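Local coordinates for alpha-glucosidase (Pseudoalteromonas sp. K8, PDB 5HQA), which hydrolyses alpha-glucosides as a glycoside hydrolase of family 97, with a calcium ion and a sugar-binding pocket and with activation by chloride, at residues Y97-K102 with V108-E113; I123-E128 with G222-P227; T130-N135 with A193-N198; A207-T210 with V216-K219. One frame throughout, in Å; residues are numbered along the deposited sequence.

Contact 1. Residues Y97-K102 with V108-E113; sequences YSVRFK and VGFRYE. With FMT (formic acid), chain I.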
loop_
_atom_site.group_PDB
_atom_site.type_symbol
_atom_site.label_atom_id
_atom_site.label_comp_id
_atom_site.label_asym_id
_atom_site.label_seq_id
_atom_site.Cartn_x
_atom_site.Cartn_y
_atom_site.Cartn_z
ATOM N N TYR A 97 8.987 12.568 -29.174
ATOM C CA TYR A 97 8.754 11.674 -28.056
ATOM C C TYR A 97 7.559 10.814 -28.405
ATOM O O TYR A 97 6.785 11.131 -29.312
ATOM C CB TYR A 97 8.539 12.421 -26.734
ATOM C CG TYR A 97 7.242 13.188 -26.606
ATOM C CD1 TYR A 97 7.163 14.524 -26.981
ATOM C CD2 TYR A 97 6.106 12.586 -26.059
ATOM C CE1 TYR A 97 5.978 15.243 -26.835
ATOM C CE2 TYR A 97 4.922 13.291 -25.915
ATOM C CZ TYR A 97 4.865 14.618 -26.302
ATOM O OH TYR A 97 3.693 15.316 -26.151
ATOM N N SER A 98 7.436 9.704 -27.693
ATOM C CA SER A 98 6.314 8.808 -27.875
ATOM C C SER A 98 5.585 8.638 -26.556
ATOM O O SER A 98 6.157 8.832 -25.481
ATOM C CB SER A 98 6.772 7.448 -28.412
ATOM O OG SER A 98 7.352 7.596 -29.703
ATOM N N VAL A 99 4.305 8.300 -26.641
ATOM C CA VAL A 99 3.531 7.900 -25.477
ATOM C C VAL A 99 2.960 6.520 -25.766
ATOM O O VAL A 99 2.369 6.297 -26.830
ATOM C CB VAL A 99 2.420 8.910 -25.144
ATOM C CG1 VAL A 99 1.715 8.499 -23.867
ATOM C CG2 VAL A 99 3.016 10.293 -24.935
ATOM N N ARG A 100 3.174 5.590 -24.842
ATOM C CA ARG A 100 2.673 4.228 -24.968
ATOM C C ARG A 100 1.439 4.115 -24.087
ATOM O O ARG A 100 1.506 4.427 -22.896
ATOM C CB ARG A 100 3.738 3.217 -24.546
ATOM C CG ARG A 100 3.343 1.749 -24.736
ATOM C CD ARG A 100 4.483 0.807 -24.308
ATOM N NE ARG A 100 5.715 1.126 -25.027
ATOM C CZ ARG A 100 6.075 0.598 -26.195
ATOM N NH1 ARG A 100 5.318 -0.315 -26.806
ATOM N NH2 ARG A 100 7.210 0.990 -26.756
ATOM N N PHE A 101 0.316 3.697 -24.674
ATOM C CA PHE A 101 -0.940 3.488 -23.954
ATOM C C PHE A 101 -1.267 2.006 -23.918
ATOM O O PHE A 101 -1.189 1.330 -24.949
ATOM C CB PHE A 101 -2.102 4.223 -24.621
ATOM C CG PHE A 101 -1.977 5.715 -24.598
ATOM C CD1 PHE A 101 -2.677 6.469 -23.662
ATOM C CD2 PHE A 101 -1.174 6.362 -25.516
ATOM C CE1 PHE A 101 -2.567 7.849 -23.639
ATOM C CE2 PHE A 101 -1.069 7.743 -25.504
ATOM C CZ PHE A 101 -1.763 8.482 -24.558
ATOM N N LYS A 102 -1.661 1.508 -22.745
ATOM C CA LYS A 102 -2.160 0.146 -22.597
ATOM C C LYS A 102 -3.586 0.227 -22.076
ATOM O O LYS A 102 -3.829 0.833 -21.031
ATOM C CB LYS A 102 -1.280 -0.673 -21.650
ATOM C CG LYS A 102 0.119 -0.955 -22.189
ATOM C CD LYS A 102 0.919 -1.811 -21.227
ATOM C CE LYS A 102 2.226 -2.282 -21.836
ATOM N NZ LYS A 102 2.883 -3.296 -20.953
ATOM N N VAL A 108 -6.625 2.103 -17.830
ATOM C CA VAL A 108 -5.598 2.408 -18.817
ATOM C C VAL A 108 -4.327 2.875 -18.123
ATOM O O VAL A 108 -4.361 3.528 -17.074
ATOM C CB VAL A 108 -6.066 3.466 -19.849
ATOM C CG1 VAL A 108 -7.427 3.106 -20.407
ATOM C CG2 VAL A 108 -6.085 4.849 -19.240
ATOM N N GLY A 109 -3.200 2.530 -18.720
ATOM C CA GLY A 109 -1.903 3.026 -18.286
ATOM C C GLY A 109 -1.212 3.684 -19.462
ATOM O O GLY A 109 -1.351 3.236 -20.604
ATOM N N PHE A 110 -0.481 4.767 -19.189
ATOM C CA PHE A 110 0.335 5.351 -20.251
ATOM C C PHE A 110 1.638 5.898 -19.684
ATOM O O PHE A 110 1.724 6.261 -18.507
ATOM C CB PHE A 110 -0.420 6.446 -21.052
ATOM C CG PHE A 110 -0.810 7.666 -20.248
ATOM C CD1 PHE A 110 0.039 8.758 -20.166
ATOM C CD2 PHE A 110 -2.046 7.728 -19.613
ATOM C CE1 PHE A 110 -0.321 9.892 -19.439
ATOM C CE2 PHE A 110 -2.418 8.857 -18.884
ATOM C CZ PHE A 110 -1.549 9.940 -18.795
ATOM N N ARG A 111 2.662 5.935 -20.535
ATOM C CA ARG A 111 3.937 6.513 -20.135
ATOM C C ARG A 111 4.582 7.162 -21.343
ATOM O O ARG A 111 4.290 6.822 -22.492
ATOM C CB ARG A 111 4.884 5.471 -19.529
ATOM C CG ARG A 111 5.492 4.538 -20.563
ATOM C CD ARG A 111 6.525 3.629 -19.931
ATOM N NE ARG A 111 7.172 2.791 -20.935
ATOM C CZ ARG A 111 7.945 1.754 -20.643
ATOM N NH1 ARG A 111 8.170 1.422 -19.376
ATOM N NH2 ARG A 111 8.491 1.043 -21.620
ATOM N N TYR A 112 5.447 8.131 -21.068
ATOM C CA TYR A 112 6.229 8.773 -22.112
ATOM C C TYR A 112 7.502 7.984 -22.338
ATOM O O TYR A 112 8.101 7.468 -21.390
ATOM C CB TYR A 112 6.613 10.189 -21.720
ATOM C CG TYR A 112 5.492 11.154 -21.423
ATOM C CD1 TYR A 112 4.812 11.123 -20.205
ATOM C CD2 TYR A 112 5.159 12.151 -22.340
ATOM C CE1 TYR A 112 3.810 12.053 -19.917
ATOM C CE2 TYR A 112 4.166 13.070 -22.067
ATOM C CZ TYR A 112 3.501 13.025 -20.853
ATOM O OH TYR A 112 2.524 13.962 -20.598
ATOM N N GLU A 113 7.926 7.915 -23.593
ATOM C CA GLU A 113 9.211 7.332 -23.955
ATOM C C GLU A 113 9.923 8.358 -24.822
ATOM O O GLU A 113 9.525 8.598 -25.965
ATOM C CB GLU A 113 9.031 5.985 -24.662
ATOM C CG GLU A 113 8.365 4.964 -23.734
ATOM C CD GLU A 113 8.019 3.642 -24.403
ATOM O OE1 GLU A 113 8.377 3.444 -25.587
ATOM O OE2 GLU A 113 7.374 2.798 -23.729
HETATM C C FMT I . 6.402 -0.451 -30.272
HETATM O O1 FMT I . 6.850 0.666 -30.012
HETATM O O2 FMT I . 6.783 -1.490 -29.724
#
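From S98 opposite E113 to K102 opposite G109, the two strands run antiparallel with their axes 4.6 Å apart, tied by backbone hydrogen bonds at S98–E113, R100–R111 and K102–G109. Three charged side chains, R100, R111 and E113, meet on one face of this pair. R100 presents the edge of its guanidinium side-on to E113: NE reaches OE2 at 2.7 Å, nearly straight, and NH2 reaches OE1 at 3.0 Å on the syn lone pair. R111, on E113's own strand, adds NE and NH2 to the same OE2, the NE bond being 2.8 Å long, so three donors grip that oxygen. This is a beta hairpin of the family 97 N-terminal domain. An alanine in place of E113 would probably leave R111 without its salt-bridge mate and R100 with E82 as its remaining protein carboxylate, both guanidinium groups being freer to turn. R100 also bonds a formic acid molecule through NH2. The opposite face is aromatic and apolar: F110 CB sits over the F101 ring, 3.9 Å from its centroid, while V99 CG2, anti to the carbonyl carbon, is the branch that touches Y112 CD2, at 3.8 Å. Y112 OH bonds T130 OG1.

Contact 2. Residues I123-E128 with G222-P227; sequences IEITKE and GAFNTP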
loop_
_atom_site.group_PDB
_atom_site.type_symbol
_atom_site.label_atom_id
_atom_site.label_comp_id
_atom_site.label_asym_id
_atom_site.label_seq_id
_atom_site.Cartn_x
_atom_site.Cartn_y
_atom_site.Cartn_z
ATOM N N ILE A 123 19.416 16.655 -18.559
ATOM C CA ILE A 123 18.218 17.476 -18.498
ATOM C C ILE A 123 17.628 17.395 -17.101
ATOM O O ILE A 123 17.883 16.463 -16.334
ATOM C CB ILE A 123 17.175 17.089 -19.568
ATOM C CG1 ILE A 123 16.761 15.634 -19.432
ATOM C CG2 ILE A 123 17.723 17.336 -20.965
ATOM C CD1 ILE A 123 15.395 15.490 -18.874
ATOM N N GLU A 124 16.852 18.417 -16.768
ATOM C CA GLU A 124 16.159 18.489 -15.490
ATOM C C GLU A 124 14.716 18.866 -15.776
ATOM O O GLU A 124 14.437 19.993 -16.201
ATOM C CB GLU A 124 16.828 19.497 -14.558
ATOM C CG GLU A 124 18.268 19.137 -14.245
ATOM C CD GLU A 124 18.922 20.121 -13.303
ATOM O OE1 GLU A 124 19.263 19.724 -12.168
ATOM O OE2 GLU A 124 19.086 21.294 -13.691
ATOM N N ILE A 125 13.804 17.917 -15.568
ATOM C CA ILE A 125 12.390 18.207 -15.734
ATOM C C ILE A 125 11.939 19.119 -14.603
ATOM O O ILE A 125 12.175 18.833 -13.421
ATOM C CB ILE A 125 11.572 16.910 -15.749
ATOM C CG1 ILE A 125 11.968 16.033 -16.932
ATOM C CG2 ILE A 125 10.058 17.212 -15.754
ATOM C CD1 ILE A 125 11.402 14.641 -16.818
ATOM N N THR A 126 11.292 20.230 -14.963
ATOM C CA THR A 126 10.693 21.116 -13.982
ATOM C C THR A 126 9.180 21.014 -13.939
ATOM O O THR A 126 8.582 21.406 -12.935
ATOM C CB THR A 126 11.088 22.570 -14.257
ATOM O OG1 THR A 126 10.769 22.891 -15.615
ATOM C CG2 THR A 126 12.588 22.758 -14.037
ATOM N N LYS A 127 8.550 20.496 -14.993
ATOM C CA LYS A 127 7.111 20.267 -14.958
ATOM C C LYS A 127 6.768 19.161 -15.937
ATOM O O LYS A 127 7.259 19.158 -17.069
ATOM C CB LYS A 127 6.324 21.541 -15.301
ATOM C CG LYS A 127 4.828 21.420 -15.019
ATOM C CD LYS A 127 4.118 22.759 -15.119
ATOM C CE LYS A 127 4.743 23.775 -14.176
ATOM N NZ LYS A 127 4.617 23.394 -12.747
ATOM N N GLU A 128 5.941 18.222 -15.498
ATOM C CA GLU A 128 5.283 17.286 -16.396
ATOM C C GLU A 128 3.882 17.834 -16.661
ATOM O O GLU A 128 3.133 18.096 -15.714
ATOM C CB GLU A 128 5.228 15.880 -15.792
ATOM C CG GLU A 128 4.605 14.870 -16.743
ATOM C CD GLU A 128 4.556 13.459 -16.184
ATOM O OE1 GLU A 128 5.502 13.062 -15.459
ATOM O OE2 GLU A 128 3.571 12.743 -16.484
ATOM N N GLY A 222 20.042 12.049 -21.061
ATOM C CA GLY A 222 19.700 11.442 -22.333
ATOM C C GLY A 222 18.305 10.842 -22.330
ATOM O O GLY A 222 17.422 11.266 -21.588
ATOM N N ALA A 223 18.112 9.843 -23.188
ATOM C CA ALA A 223 16.809 9.210 -23.333
ATOM C C ALA A 223 16.266 8.769 -21.981
ATOM O O ALA A 223 17.010 8.299 -21.117
ATOM C CB ALA A 223 16.911 8.006 -24.272
ATOM N N PHE A 224 14.958 8.928 -21.796
ATOM C CA PHE A 224 14.327 8.516 -20.550
ATOM C C PHE A 224 12.871 8.170 -20.809
ATOM O O PHE A 224 12.280 8.589 -21.810
ATOM C CB PHE A 224 14.412 9.612 -19.476
ATOM C CG PHE A 224 13.580 10.836 -19.783
ATOM C CD1 PHE A 224 14.093 11.863 -20.554
ATOM C CD2 PHE A 224 12.288 10.964 -19.280
ATOM C CE1 PHE A 224 13.332 12.989 -20.828
ATOM C CE2 PHE A 224 11.528 12.087 -19.555
ATOM C CZ PHE A 224 12.048 13.096 -20.325
ATOM N N ASN A 225 12.300 7.404 -19.881
ATOM C CA ASN A 225 10.872 7.136 -19.826
ATOM C C ASN A 225 10.330 7.679 -18.512
ATOM O O ASN A 225 11.087 7.910 -17.567
ATOM C CB ASN A 225 10.572 5.632 -19.924
ATOM C CG ASN A 225 11.169 4.999 -21.163
ATOM O OD1 ASN A 225 11.350 5.656 -22.187
ATOM N ND2 ASN A 225 11.482 3.714 -21.077
ATOM N N THR A 226 9.022 7.902 -18.455
ATOM C CA THR A 226 8.356 8.170 -17.187
ATOM C C THR A 226 7.825 6.876 -16.600
ATOM O O THR A 226 7.719 5.855 -17.288
ATOM C CB THR A 226 7.202 9.148 -17.386
ATOM O OG1 THR A 226 6.175 8.512 -18.156
ATOM C CG2 THR A 226 7.667 10.433 -18.077
ATOM N N PRO A 227 7.450 6.882 -15.322
ATOM C CA PRO A 227 6.596 5.807 -14.810
ATOM C C PRO A 227 5.269 5.806 -15.554
ATOM O O PRO A 227 4.930 6.742 -16.280
ATOM C CB PRO A 227 6.410 6.158 -13.325
ATOM C CG PRO A 227 7.545 7.122 -13.003
ATOM C CD PRO A 227 7.779 7.879 -14.284
#
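The F224 ring is met obliquely by two isoleucine tips from the strand across, I123 CD1 at 3.8 Å from CE1 and I125 CD1 at 3.7 Å from CE2. At its edge, in the ring plane, lies the carbonyl oxygen of G222 from its own segment, and F40 makes an edge-to-face pair with it. The two isoleucines arrive differently: I125 comes head-on against F224, its side chain pointing opposite to the phenylalanine, whereas I123 crosses it at about a right angle. I123 carries CG1 in the cramped place between backbone N and carbonyl carbon (chi1 58°), with a chi2 of 107° that lies off any staggered position; this turn brings CD1 to the ring. No hydrogen bond joins the segments. They belong to the two facing sheets of a beta sandwich, strand 122-134 in one and strand 224-234 in the other, and F224 fills the interior between them, in a domain assigned to the galactose mutarotase clan. G222, with positive phi, lies in the turn that leads from strand 218-221 across to F224. Further along, E128 stretches out straight beyond CB, and its OE1 comes within 4.3 Å of T226 CG2. That buried carboxylate has partners of its own: R229 makes a salt bridge to OE2, T130 bonds the same oxygen, and Y192 bonds OE1. T226 OG1 in turn donates to P227 O at 2.9 Å and accepts the backbone N of Y112.

Contact 3. Residues T130-N135 with A193-N198; sequences TEFAVN and AAMVLN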
loop_
_atom_site.group_PDB
_atom_site.type_symbol
_atom_site.label_atom_id
_atom_site.label_comp_id
_atom_site.label_asym_id
_atom_site.label_seq_id
_atom_site.Cartn_x
_atom_site.Cartn_y
_atom_site.Cartn_z
ATOM N N THR A 130 1.284 16.500 -18.086
ATOM C CA THR A 130 0.210 15.514 -18.045
ATOM C C THR A 130 -0.983 16.006 -17.240
ATOM O O THR A 130 -0.839 16.432 -16.090
ATOM C CB THR A 130 0.737 14.232 -17.409
ATOM O OG1 THR A 130 1.921 13.828 -18.097
ATOM C CG2 THR A 130 -0.335 13.115 -17.452
ATOM N N GLU A 131 -2.168 15.905 -17.835
ATOM C CA GLU A 131 -3.404 16.241 -17.147
ATOM C C GLU A 131 -4.331 15.033 -17.101
ATOM O O GLU A 131 -4.186 14.070 -17.865
ATOM C CB GLU A 131 -4.134 17.416 -17.827
ATOM C CG GLU A 131 -3.381 18.748 -17.777
ATOM C CD GLU A 131 -3.980 19.788 -18.719
ATOM O OE1 GLU A 131 -4.790 19.410 -19.612
ATOM O OE2 GLU A 131 -3.635 20.988 -18.580
ATOM N N PHE A 132 -5.288 15.111 -16.175
ATOM C CA PHE A 132 -6.439 14.212 -16.083
ATOM C C PHE A 132 -7.640 15.147 -15.956
ATOM O O PHE A 132 -7.979 15.577 -14.851
ATOM C CB PHE A 132 -6.316 13.265 -14.880
ATOM C CG PHE A 132 -4.992 12.539 -14.812
ATOM C CD1 PHE A 132 -3.890 13.134 -14.223
ATOM C CD2 PHE A 132 -4.852 11.265 -15.350
ATOM C CE1 PHE A 132 -2.673 12.469 -14.166
ATOM C CE2 PHE A 132 -3.647 10.598 -15.294
ATOM C CZ PHE A 132 -2.551 11.202 -14.703
ATOM N N ALA A 133 -8.252 15.510 -17.081
ATOM C CA ALA A 133 -9.367 16.456 -17.076
ATOM C C ALA A 133 -10.666 15.673 -16.911
ATOM O O ALA A 133 -11.139 15.024 -17.853
ATOM C CB ALA A 133 -9.382 17.298 -18.349
ATOM N N VAL A 134 -11.250 15.741 -15.721
ATOM C CA VAL A 134 -12.440 14.954 -15.418
ATOM C C VAL A 134 -13.672 15.646 -15.986
ATOM O O VAL A 134 -13.924 16.829 -15.712
ATOM C CB VAL A 134 -12.580 14.741 -13.905
ATOM C CG1 VAL A 134 -13.845 13.942 -13.603
ATOM C CG2 VAL A 134 -11.356 14.032 -13.372
ATOM N N ASN A 135 -14.452 14.899 -16.761
ATOM C CA ASN A 135 -15.688 15.420 -17.323
ATOM C C ASN A 135 -16.764 15.502 -16.242
ATOM O O ASN A 135 -16.870 14.616 -15.389
ATOM C CB ASN A 135 -16.150 14.520 -18.465
ATOM C CG ASN A 135 -17.234 15.155 -19.290
ATOM O OD1 ASN A 135 -17.335 16.382 -19.362
ATOM N ND2 ASN A 135 -18.058 14.336 -19.910
ATOM N N ALA A 193 10.362 11.340 -9.893
ATOM C CA ALA A 193 9.664 11.972 -8.779
ATOM C C ALA A 193 8.213 11.508 -8.742
ATOM O O ALA A 193 7.578 11.348 -9.787
ATOM C CB ALA A 193 9.721 13.497 -8.911
ATOM N N ALA A 194 7.682 11.306 -7.534
ATOM C CA ALA A 194 6.285 10.905 -7.416
ATOM C C ALA A 194 5.365 11.991 -7.957
ATOM O O ALA A 194 5.656 13.186 -7.874
ATOM C CB ALA A 194 5.909 10.610 -5.961
ATOM N N MET A 195 4.233 11.556 -8.501
ATOM C CA MET A 195 3.202 12.454 -9.001
ATOM C C MET A 195 2.182 12.732 -7.901
ATOM O O MET A 195 1.610 11.807 -7.316
ATOM C CB MET A 195 2.520 11.840 -10.221
ATOM C CG MET A 195 1.404 12.682 -10.807
ATOM S SD MET A 195 0.677 11.853 -12.252
ATOM C CE MET A 195 -0.179 10.456 -11.495
ATOM N N VAL A 196 1.972 14.005 -7.623
ATOM C CA VAL A 196 0.845 14.519 -6.862
ATOM C C VAL A 196 -0.116 15.134 -7.875
ATOM O O VAL A 196 0.306 15.529 -8.965
ATOM C CB VAL A 196 1.400 15.543 -5.845
ATOM C CG1 VAL A 196 0.416 16.619 -5.508
ATOM C CG2 VAL A 196 1.973 14.814 -4.619
ATOM N N LEU A 197 -1.412 15.193 -7.560
ATOM C CA LEU A 197 -2.381 15.761 -8.494
ATOM C C LEU A 197 -2.803 17.146 -8.025
ATOM O O LEU A 197 -3.259 17.312 -6.892
ATOM C CB LEU A 197 -3.610 14.864 -8.651
ATOM C CG LEU A 197 -3.296 13.494 -9.257
ATOM C CD1 LEU A 197 -4.556 12.636 -9.344
ATOM C CD2 LEU A 197 -2.625 13.661 -10.625
ATOM N N ASN A 198 -2.685 18.129 -8.914
ATOM C CA ASN A 198 -2.910 19.534 -8.590
ATOM C C ASN A 198 -4.064 20.012 -9.460
ATOM O O ASN A 198 -3.921 20.103 -10.682
ATOM C CB ASN A 198 -1.629 20.329 -8.854
ATOM C CG ASN A 198 -1.741 21.799 -8.489
ATOM O OD1 ASN A 198 -2.828 22.362 -8.387
ATOM N ND2 ASN A 198 -0.590 22.436 -8.317
#
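F132 and M195 reach for each other from opposite directions, while L197 crosses F132 at about a right angle. All three meet at one corner of the phenyl ring, CE1: M195 SD lies 3.9 Å from it and L197 CD2 3.7 Å from it. The sulfur is beside the ring, near its plane, 5.1 Å from the centroid and 78° off the ring normal. M195 gets there by running fully extended to SD and then kinking at chi3 (70°), which leaves CE 4.1 Å from F132 CZ. L197 CD2 lies oblique to the ring, also 3.9 Å from F132 CD1. No hydrogen bond links the segments; strand 204-209 lies between them, paired with each, and A207 on it packs against M195. I184 of the facing sheet touches both F132 and L197, so the cluster is buried between the two layers. An alanine here in place of F132 is likely to leave M195 SD and L197 CD2 without the ring atoms they pack against, and to open a gap beside I184. Two strands apart in one sheet, F132 and M195 thus make a Met-aromatic contact inside the N-terminal beta sandwich.

Contact 4. Residues A207-T210 with V216-K219; sequences ADLT and VAVK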
loop_
_atom_site.group_PDB
_atom_site.type_symbol
_atom_site.label_atom_id
_atom_site.label_comp_id
_atom_site.label_asym_id
_atom_site.label_seq_id
_atom_site.Cartn_x
_atom_site.Cartn_y
_atom_site.Cartn_z
ATOM N N ALA A 207 -0.403 16.839 -13.348
ATOM C CA ALA A 207 0.717 16.203 -12.663
ATOM C C ALA A 207 1.572 17.259 -11.976
ATOM O O ALA A 207 1.931 18.280 -12.575
ATOM C CB ALA A 207 1.567 15.397 -13.651
ATOM N N ASP A 208 1.882 17.017 -10.707
ATOM C CA ASP A 208 2.675 17.930 -9.889
ATOM C C ASP A 208 3.784 17.073 -9.279
ATOM O O ASP A 208 3.551 16.356 -8.305
ATOM C CB ASP A 208 1.783 18.589 -8.834
ATOM C CG ASP A 208 2.496 19.673 -8.042
ATOM O OD1 ASP A 208 3.701 19.515 -7.744
ATOM O OD2 ASP A 208 1.834 20.681 -7.693
ATOM N N LEU A 209 4.972 17.104 -9.878
ATOM C CA LEU A 209 6.042 16.192 -9.487
ATOM C C LEU A 209 6.722 16.691 -8.219
ATOM O O LEU A 209 7.072 17.866 -8.119
ATOM C CB LEU A 209 7.067 16.055 -10.612
ATOM C CG LEU A 209 6.516 15.477 -11.918
ATOM C CD1 LEU A 209 7.648 15.275 -12.906
ATOM C CD2 LEU A 209 5.786 14.148 -11.670
ATOM N N THR A 210 6.925 15.800 -7.262
ATOM C CA THR A 210 7.537 16.209 -6.001
ATOM C C THR A 210 9.012 16.528 -6.217
ATOM O O THR A 210 9.758 15.666 -6.691
ATOM C CB THR A 210 7.362 15.107 -4.967
ATOM O OG1 THR A 210 5.962 14.887 -4.763
ATOM C CG2 THR A 210 7.998 15.528 -3.657
ATOM N N VAL A 216 14.195 21.535 -8.925
ATOM C CA VAL A 216 13.849 20.752 -10.108
ATOM C C VAL A 216 13.181 19.454 -9.674
ATOM O O VAL A 216 13.305 19.013 -8.527
ATOM C CB VAL A 216 15.071 20.479 -11.004
ATOM C CG1 VAL A 216 15.772 21.792 -11.375
ATOM C CG2 VAL A 216 16.033 19.489 -10.348
ATOM N N ALA A 217 12.444 18.845 -10.605
ATOM C CA ALA A 217 11.708 17.626 -10.288
ATOM C C ALA A 217 12.524 16.364 -10.570
ATOM O O ALA A 217 12.685 15.518 -9.685
ATOM C CB ALA A 217 10.386 17.591 -11.059
ATOM N N VAL A 218 13.019 16.202 -11.801
ATOM C CA VAL A 218 13.641 14.939 -12.207
ATOM C C VAL A 218 14.920 15.224 -12.973
ATOM O O VAL A 218 14.907 15.979 -13.951
ATOM C CB VAL A 218 12.712 14.075 -13.081
ATOM C CG1 VAL A 218 13.398 12.733 -13.397
ATOM C CG2 VAL A 218 11.361 13.860 -12.407
ATOM N N LYS A 219 16.010 14.584 -12.561
ATOM C CA LYS A 219 17.284 14.657 -13.258
ATOM C C LYS A 219 17.454 13.415 -14.128
ATOM O O LYS A 219 17.352 12.288 -13.632
ATOM C CB LYS A 219 18.428 14.769 -12.250
ATOM C CG LYS A 219 18.285 15.941 -11.283
ATOM C CD LYS A 219 19.307 15.871 -10.147
ATOM C CE LYS A 219 19.173 17.053 -9.200
ATOM N NZ LYS A 219 20.107 16.951 -8.043
HETATM O O HOH W 1 12.271 15.017 -7.037
#
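A217 and L209 carry most of this small buried contact, touching methyl to methylene: A217 CB is 3.7 Å from L209 CB. The leucine then reaches past it. With CG beside the backbone N and anti to the carbonyl carbon (chi1 -62°), its CD1 branch stands 4.0 Å from A217 CB and also 4.0 Å from V218 CG2, so one methyl rests against both neighbours. L209 and V218 meet at a slant. T210 takes part through its backbone. Its carbonyl oxygen and that of A217, 4.2 Å apart and both acceptors, are joined by a water that donates to each, at 2.6 Å to T210 O and 2.7 Å to A217 O. No direct hydrogen bond joins the segments; this water is the polar link between the two carbonyl oxygens. The T210 hydroxyl turns to D411 and R148 instead. A217 and V218 together face I125, forming a classic beta bulge where the chain enters strand 218-221. Strands 204-209 and 218-221 are both antiparallel partners of strand 122-134, and the contact lies where the first ends and the second begins, with Y192 packing on L209 and V218.

All four contacts lie within the N-terminal family 97 domain. Following the chain, contact 1 closes first, a tight hairpin with five residues between its segments. Strand 122-134 then opens contacts 2 and 3 in turn. Contact 3 closes at 193-198, and contact 4 follows it, joining 207-210 to 216-219 round a short loop. Both nest inside the long loop that contact 2 closes at 222-227. Contact 2 spans the two sheets, and contacts 3 and 4 gather the strands on the 122-134 side. Contact 1 belongs to the other sheet, where strand 107-114 lies beside strand 224-234. Y112 ties it across to contact 3 through T130, and I125 links contact 2 to contact 4.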